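Local coordinates for natterin-like protein (Lethenteron camtschaticum, PDB 6IUL), which acts as a cytotoxic, antitumour immune protein of the lamprey and belongs to the pore-forming proteins, joining a jacalin-like lectin domain to an aerolysin-like toxin module, at the interface of chains A and B. Coordinates in Å, arbitrary orientation; residue numbers count along the deposited sequence, not the author numbering. Chains: chain A/B, Natterin-like protein.

Contact 1: the interface of chains A and B. Residues chain A 189-191, 247, 249; chain B 121, 145-147, 286.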
ATOM      1  N   GLU A 189     -22.815 -21.210  -7.674  1.00 26.20           N
ATOM      2  CA  GLU A 189     -21.519 -20.598  -7.511  1.00 27.85           C
ATOM      3  C   GLU A 189     -21.653 -19.089  -7.359  1.00 26.44           C
ATOM      4  O   GLU A 189     -22.501 -18.486  -7.999  1.00 25.26           O
ATOM      5  CB  GLU A 189     -20.707 -20.855  -8.751  1.00 31.45           C
ATOM      6  CG  GLU A 189     -20.160 -22.240  -8.892  1.00 34.00           C
ATOM      7  CD  GLU A 189     -19.389 -22.448 -10.202  1.00 33.13           C
ATOM      8  OE1 GLU A 189     -19.319 -21.528 -11.043  1.00 34.70           O
ATOM      9  OE2 GLU A 189     -18.913 -23.573 -10.410  1.00 38.13           O
ATOM     10  N   SER A 190     -20.790 -18.474  -6.535  1.00 26.90           N
ATOM     11  CA  SER A 190     -20.756 -17.031  -6.408  1.00 25.85           C
ATOM     12  C   SER A 190     -19.393 -16.546  -5.999  1.00 26.05           C
ATOM     13  O   SER A 190     -18.657 -17.271  -5.342  1.00 27.68           O
ATOM     14  CB  SER A 190     -21.802 -16.564  -5.402  1.00 28.10           C
ATOM     15  OG  SER A 190     -21.807 -15.143  -5.337  1.00 27.29           O
ATOM     16  N   SER A 191     -19.065 -15.310  -6.360  1.00 24.44           N
ATOM     17  CA  SER A 191     -17.778 -14.705  -5.944  1.00 25.72           C
ATOM     18  C   SER A 191     -17.915 -13.196  -5.760  1.00 25.33           C
ATOM     19  O   SER A 191     -18.807 -12.557  -6.363  1.00 25.92           O
ATOM     20  CB  SER A 191     -16.683 -14.994  -6.979  1.00 23.29           C
ATOM     21  OG  SER A 191     -16.997 -14.436  -8.268  1.00 24.12           O
ATOM     22  N   THR A 247     -10.498 -12.351  -3.468  1.00 32.75           N
ATOM     23  CA  THR A 247     -11.777 -12.757  -4.008  1.00 31.75           C
ATOM     24  C   THR A 247     -12.333 -13.897  -3.146  1.00 32.10           C
ATOM     25  O   THR A 247     -11.788 -15.005  -3.118  1.00 31.96           O
ATOM     26  CB  THR A 247     -11.670 -13.201  -5.479  1.00 29.65           C
ATOM     27  OG1 THR A 247     -11.157 -12.115  -6.264  1.00 33.08           O
ATOM     28  CG2 THR A 247     -13.014 -13.584  -6.006  1.00 29.37           C
ATOM     29  N   THR A 249     -15.215 -16.740  -2.384  1.00 29.20           N
ATOM     30  CA  THR A 249     -16.027 -17.609  -3.222  1.00 30.91           C
ATOM     31  C   THR A 249     -16.928 -18.510  -2.397  1.00 31.34           C
ATOM     32  O   THR A 249     -16.670 -18.753  -1.221  1.00 31.14           O
ATOM     33  CB  THR A 249     -15.201 -18.500  -4.172  1.00 29.76           C
ATOM     34  OG1 THR A 249     -14.454 -19.450  -3.421  1.00 30.75           O
ATOM     35  CG2 THR A 249     -14.258 -17.660  -5.007  1.00 28.92           C
TER
ATOM     36  N   SER B 121     -20.367 -14.468 -11.879  1.00 23.90           N
ATOM     37  CA  SER B 121     -19.720 -13.556 -10.972  1.00 22.98           C
ATOM     38  C   SER B 121     -20.385 -12.191 -10.913  1.00 23.93           C
ATOM     39  O   SER B 121     -19.944 -11.318 -10.155  1.00 23.69           O
ATOM     40  CB  SER B 121     -18.281 -13.334 -11.426  1.00 24.08           C
ATOM     41  OG  SER B 121     -18.230 -12.622 -12.667  1.00 21.97           O
ATOM     42  N   ALA B 145     -18.279 -17.473 -11.818  1.00 24.27           N
ATOM     43  CA  ALA B 145     -17.755 -17.112 -10.525  1.00 25.21           C
ATOM     44  C   ALA B 145     -16.232 -17.225 -10.508  1.00 25.13           C
ATOM     45  O   ALA B 145     -15.687 -18.232 -10.943  1.00 23.89           O
ATOM     46  CB  ALA B 145     -18.343 -18.026  -9.456  1.00 26.96           C
ATOM     47  N   ILE B 146     -15.576 -16.178 -10.011  1.00 25.72           N
ATOM     48  CA  ILE B 146     -14.125 -16.047 -10.107  1.00 25.46           C
ATOM     49  C   ILE B 146     -13.381 -16.492  -8.872  1.00 26.81           C
ATOM     50  O   ILE B 146     -13.746 -16.122  -7.748  1.00 25.14           O
ATOM     51  CB  ILE B 146     -13.758 -14.585 -10.401  1.00 27.55           C
ATOM     52  CG1 ILE B 146     -14.289 -14.197 -11.787  1.00 24.82           C
ATOM     53  CG2 ILE B 146     -12.229 -14.377 -10.325  1.00 28.60           C
ATOM     54  CD1 ILE B 146     -14.185 -12.697 -12.070  1.00 28.92           C
ATOM     55  N   LYS B 147     -12.338 -17.277  -9.088  1.00 27.56           N
ATOM     56  CA  LYS B 147     -11.457 -17.739  -8.026  1.00 29.12           C
ATOM     57  C   LYS B 147     -10.233 -16.847  -7.924  1.00 26.81           C
ATOM     58  O   LYS B 147      -9.846 -16.476  -6.824  1.00 28.52           O
ATOM     59  CB  LYS B 147     -10.983 -19.164  -8.293  1.00 35.00           C
ATOM     60  CG  LYS B 147     -10.018 -19.676  -7.242  1.00 42.42           C
ATOM     61  CD  LYS B 147      -9.602 -21.122  -7.537  1.00 49.54           C
ATOM     62  CE  LYS B 147      -8.474 -21.588  -6.611  1.00 62.22           C
ATOM     63  NZ  LYS B 147      -8.837 -21.429  -5.162  1.00 65.45           N
ATOM     64  N   VAL B 286     -14.000 -20.418 -10.430  1.00 27.66           N
ATOM     65  CA  VAL B 286     -14.263 -21.451  -9.436  1.00 29.21           C
ATOM     66  C   VAL B 286     -14.445 -22.840 -10.069  1.00 31.14           C
ATOM     67  O   VAL B 286     -13.976 -23.828  -9.531  1.00 30.02           O
ATOM     68  CB  VAL B 286     -15.494 -21.086  -8.613  1.00 32.43           C
ATOM     69  CG1 VAL B 286     -15.813 -22.204  -7.613  1.00 36.89           C
ATOM     70  CG2 VAL B 286     -15.208 -19.838  -7.821  1.00 32.74           C
TER
HETATM   71  O   HOH W   1     -16.883 -20.686 -11.859  1.00 26.68           O
HETATM   72  O   HOH W   2     -20.572 -18.997 -12.176  1.00 27.93           O
HETATM   73  O   HOH W   3     -18.383 -10.424  -8.031  1.00 32.51           O

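Contact 2: the interface of chains A and B. Residues chain A 117-120, 145; chain B 172-174, 189-190.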
ATOM      1  N   ILE A 117      31.801  14.695  14.239  1.00 27.34           N
ATOM      2  CA  ILE A 117      31.129  13.849  15.177  1.00 26.47           C
ATOM      3  C   ILE A 117      30.538  12.596  14.463  1.00 25.95           C
ATOM      4  O   ILE A 117      30.036  12.673  13.319  1.00 22.70           O
ATOM      5  CB  ILE A 117      29.963  14.641  15.811  1.00 26.10           C
ATOM      6  CG1 ILE A 117      30.483  15.945  16.428  1.00 30.07           C
ATOM      7  CG2 ILE A 117      29.208  13.807  16.841  1.00 29.43           C
ATOM      8  CD1 ILE A 117      31.504  15.800  17.560  1.00 31.07           C
ATOM      9  N   ASP A 118      30.576  11.478  15.173  1.00 25.30           N
ATOM     10  CA  ASP A 118      29.882  10.285  14.768  1.00 26.08           C
ATOM     11  C   ASP A 118      28.352  10.442  15.020  1.00 23.68           C
ATOM     12  O   ASP A 118      27.890  10.370  16.145  1.00 22.82           O
ATOM     13  CB  ASP A 118      30.408   9.099  15.555  1.00 26.34           C
ATOM     14  CG  ASP A 118      29.766   7.743  15.106  1.00 31.61           C
ATOM     15  OD1 ASP A 118      28.843   7.784  14.283  1.00 30.33           O
ATOM     16  OD2 ASP A 118      30.127   6.654  15.627  1.00 34.08           O
ATOM     17  N   VAL A 119      27.589  10.617  13.960  1.00 22.42           N
ATOM     18  CA  VAL A 119      26.169  10.804  14.074  1.00 23.53           C
ATOM     19  C   VAL A 119      25.347   9.525  14.170  1.00 22.71           C
ATOM     20  O   VAL A 119      24.136   9.563  14.217  1.00 22.85           O
ATOM     21  CB  VAL A 119      25.609  11.634  12.904  1.00 23.83           C
ATOM     22  CG1 VAL A 119      26.399  12.931  12.750  1.00 24.30           C
ATOM     23  CG2 VAL A 119      25.630  10.853  11.608  1.00 25.71           C
ATOM     24  N   GLY A 120      25.999   8.386  14.224  1.00 24.19           N
ATOM     25  CA  GLY A 120      25.300   7.116  14.301  1.00 25.93           C
ATOM     26  C   GLY A 120      24.389   6.878  13.125  1.00 23.26           C
ATOM     27  O   GLY A 120      24.856   6.808  12.003  1.00 22.23           O
ATOM     28  N   ALA A 145      23.557   3.396  14.618  1.00 23.86           N
ATOM     29  CA  ALA A 145      23.074   2.890  13.377  1.00 24.12           C
ATOM     30  C   ALA A 145      22.015   1.775  13.631  1.00 27.46           C
ATOM     31  O   ALA A 145      22.230   0.890  14.471  1.00 23.88           O
ATOM     32  CB  ALA A 145      24.189   2.348  12.541  1.00 25.98           C
TER
ATOM     33  N   LYS B 172      26.545   9.079   5.172  1.00 29.48           N
ATOM     34  CA  LYS B 172      27.264   9.425   6.399  1.00 28.27           C
ATOM     35  C   LYS B 172      28.707   9.722   6.149  1.00 30.24           C
ATOM     36  O   LYS B 172      29.356   9.073   5.330  1.00 29.62           O
ATOM     37  CB  LYS B 172      27.131   8.291   7.423  1.00 27.26           C
ATOM     38  CG  LYS B 172      27.863   8.510   8.733  1.00 26.35           C
ATOM     39  CD  LYS B 172      27.529   7.403   9.718  1.00 25.32           C
ATOM     40  CE  LYS B 172      28.366   7.521  10.961  1.00 23.82           C
ATOM     41  NZ  LYS B 172      27.849   6.597  11.976  1.00 25.40           N
ATOM     42  N   GLU B 173      29.227  10.676   6.909  1.00 33.13           N
ATOM     43  CA  GLU B 173      30.650  10.986   6.858  1.00 33.43           C
ATOM     44  C   GLU B 173      31.214  11.067   8.272  1.00 29.99           C
ATOM     45  O   GLU B 173      30.672  11.741   9.123  1.00 30.30           O
ATOM     46  CB  GLU B 173      30.928  12.303   6.117  1.00 36.31           C
ATOM     47  CG  GLU B 173      32.450  12.613   6.063  1.00 40.00           C
ATOM     48  CD  GLU B 173      32.837  13.848   5.279  1.00 41.54           C
ATOM     49  OE1 GLU B 173      32.092  14.218   4.342  1.00 46.51           O
ATOM     50  OE2 GLU B 173      33.915  14.399   5.596  1.00 43.03           O
ATOM     51  N   MET B 174      32.330  10.397   8.471  1.00 29.99           N
ATOM     52  CA  MET B 174      32.989  10.345   9.749  1.00 34.19           C
ATOM     53  C   MET B 174      34.503  10.436   9.519  1.00 33.05           C
ATOM     54  O   MET B 174      35.032  10.059   8.488  1.00 31.50           O
ATOM     55  CB  MET B 174      32.578   9.052  10.468  1.00 38.35           C
ATOM     56  CG  MET B 174      33.061   8.866  11.872  1.00 42.33           C
ATOM     57  SD  MET B 174      32.980  10.355  12.890  1.00 50.89           S
ATOM     58  CE  MET B 174      33.943   9.873  14.335  1.00 53.81           C
ATOM     59  N   GLU B 189      29.801   2.318  11.281  1.00 27.00           N
ATOM     60  CA  GLU B 189      28.442   1.812  11.157  1.00 27.61           C
ATOM     61  C   GLU B 189      27.600   2.902  10.530  1.00 29.30           C
ATOM     62  O   GLU B 189      27.766   4.067  10.861  1.00 26.14           O
ATOM     63  CB  GLU B 189      27.826   1.563  12.526  1.00 30.91           C
ATOM     64  CG  GLU B 189      28.403   0.421  13.323  1.00 33.37           C
ATOM     65  CD  GLU B 189      27.776   0.312  14.694  1.00 34.94           C
ATOM     66  OE1 GLU B 189      26.978   1.203  15.116  1.00 34.01           O
ATOM     67  OE2 GLU B 189      28.117  -0.683  15.362  1.00 41.78           O
ATOM     68  N   SER B 190      26.691   2.526   9.631  1.00 25.87           N
ATOM     69  CA  SER B 190      25.773   3.461   9.024  1.00 25.05           C
ATOM     70  C   SER B 190      24.480   2.754   8.652  1.00 24.48           C
ATOM     71  O   SER B 190      24.490   1.568   8.377  1.00 24.16           O
ATOM     72  CB  SER B 190      26.391   4.070   7.770  1.00 27.01           C
ATOM     73  OG  SER B 190      25.499   5.066   7.283  1.00 28.79           O
TER
HETATM   74  O   HOH W   4      29.341  10.881  11.328  1.00 22.68           O
HETATM   75  O   HOH W   5      24.693   0.470  16.003  1.00 24.77           O
HETATM   76  O   HOH W   6      24.044   6.528   9.251  1.00 25.79           O

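Contact 1: the interface of chains A and B
A:Ser191, A:Thr247 and A:Thr249 press against the short B:Ala145-B:Lys147 segment in a water-edged patch of a two-fold interface, its centre carried by serine, threonine and alanine, which joins two copies in the deposited assembly; this dimer may or may not be the one that forms in solution. A direct polar link is made by the peptide N-H of B:Ile146, which gives a fairly straight hydrogen bond (163° at H) to the hydroxyl OG of A:Ser191 at 2.8 Å. That hydroxyl lies between its own backbone N and carbonyl carbon (chi1 61°), and this turns it toward the donor. The carbonyl O of the same B:Ile146 points into carbon: the methyls CG2 of A:Thr249 and A:Thr247 and CB of A:Ser191 lie around it. A:Thr249 CG2 also meets CG2 of B:Val286 at 3.7 Å, their side chains running antiparallel where they pass. At the other end, CB of B:Ala145 abuts CB of A:Glu189 at 3.8 Å. The carboxylate OE1 of A:Glu189 reaches the backbone through two waters, one bonded to B:Ala145 N and one to B:Ala145 O. Water 3 joins A:Ser191 O to B:Ser121 O. Chain A supplies strands 184-200 and 241-256 of the toxin module; chain B supplies loop residues, the one-residue strand at B:Ile146, and B:Val286 just after strand 260-285.

Contact 2: the interface of chains A and B
The side-chain amino group NZ of B:Lys172 meets the carboxylate OD1 of A:Asp118 at 2.8 Å, a salt bridge across the two-fold interface of the deposited dimer. Here the loop after strand 114-117, in the jacalin-like region of chain A, docks on strands 166-178 and 184-200 of chain B and helps to join the copies. The side chains cross obliquely, and NZ arrives on the syn side of OD1, 26° out of the carboxylate plane. It also donates to the carbonyl O of A:Gly120 at 3.0 Å, on a lone pair in the carbonyl plane, so one lysine tip clasps both ends of the A:Asp118-A:Gly120 turn. From its own chain, B:Glu189 O accepts from NZ at 2.8 Å, nearly in line with the carbonyl bond (170°). Three oxygens thus grip NZ; one carboxylate and two carbonyl dipoles would probably favour its charged form. The fully extended lysine chain carries NZ from strand 166-178 to the backbone O of B:Glu189 and on to the partner loop.

On the aspartate side, A:Gly120 N bonds to OD1 at 2.9 Å from the face of the carboxylate opposite the lysine, which should restrain its rotation. Alongside, B:Met174 bends at chi2 (42°), bringing SD to 3.6 Å from A:Asp118 CA while its methyl CE lies near A:Asp118 CB.

Waters fill out the next shell. Water 4 ties A:Ile117 O and A:Val119 N to B:Glu173 O. Water 5 joins A:Ala145 O to the carboxylate of B:Glu189. Water 6 lies 2.9 Å from A:Gly120 O and 2.9 Å from the hydroxyl OG of B:Ser190.

About 55 Å separates the centres of contact 1 and contact 2, toward opposite ends of the elongated dimer. They are overlapping patches of one symmetric interface: residues 189 and 190 of strand 184-200 face residue 145 in both, with the chains exchanged, so each patch recurs at the other end. Contact 1 adds strand 241-256, contact 2 strand 166-178 and the loop after strand 114-117. Toxin-module strands of one copy thus appear to meet loops at or near the lectin part of the other, B:Val286 excepted, consistent with an antiparallel pairing braced at both ends, though this dimer may not be the biological one.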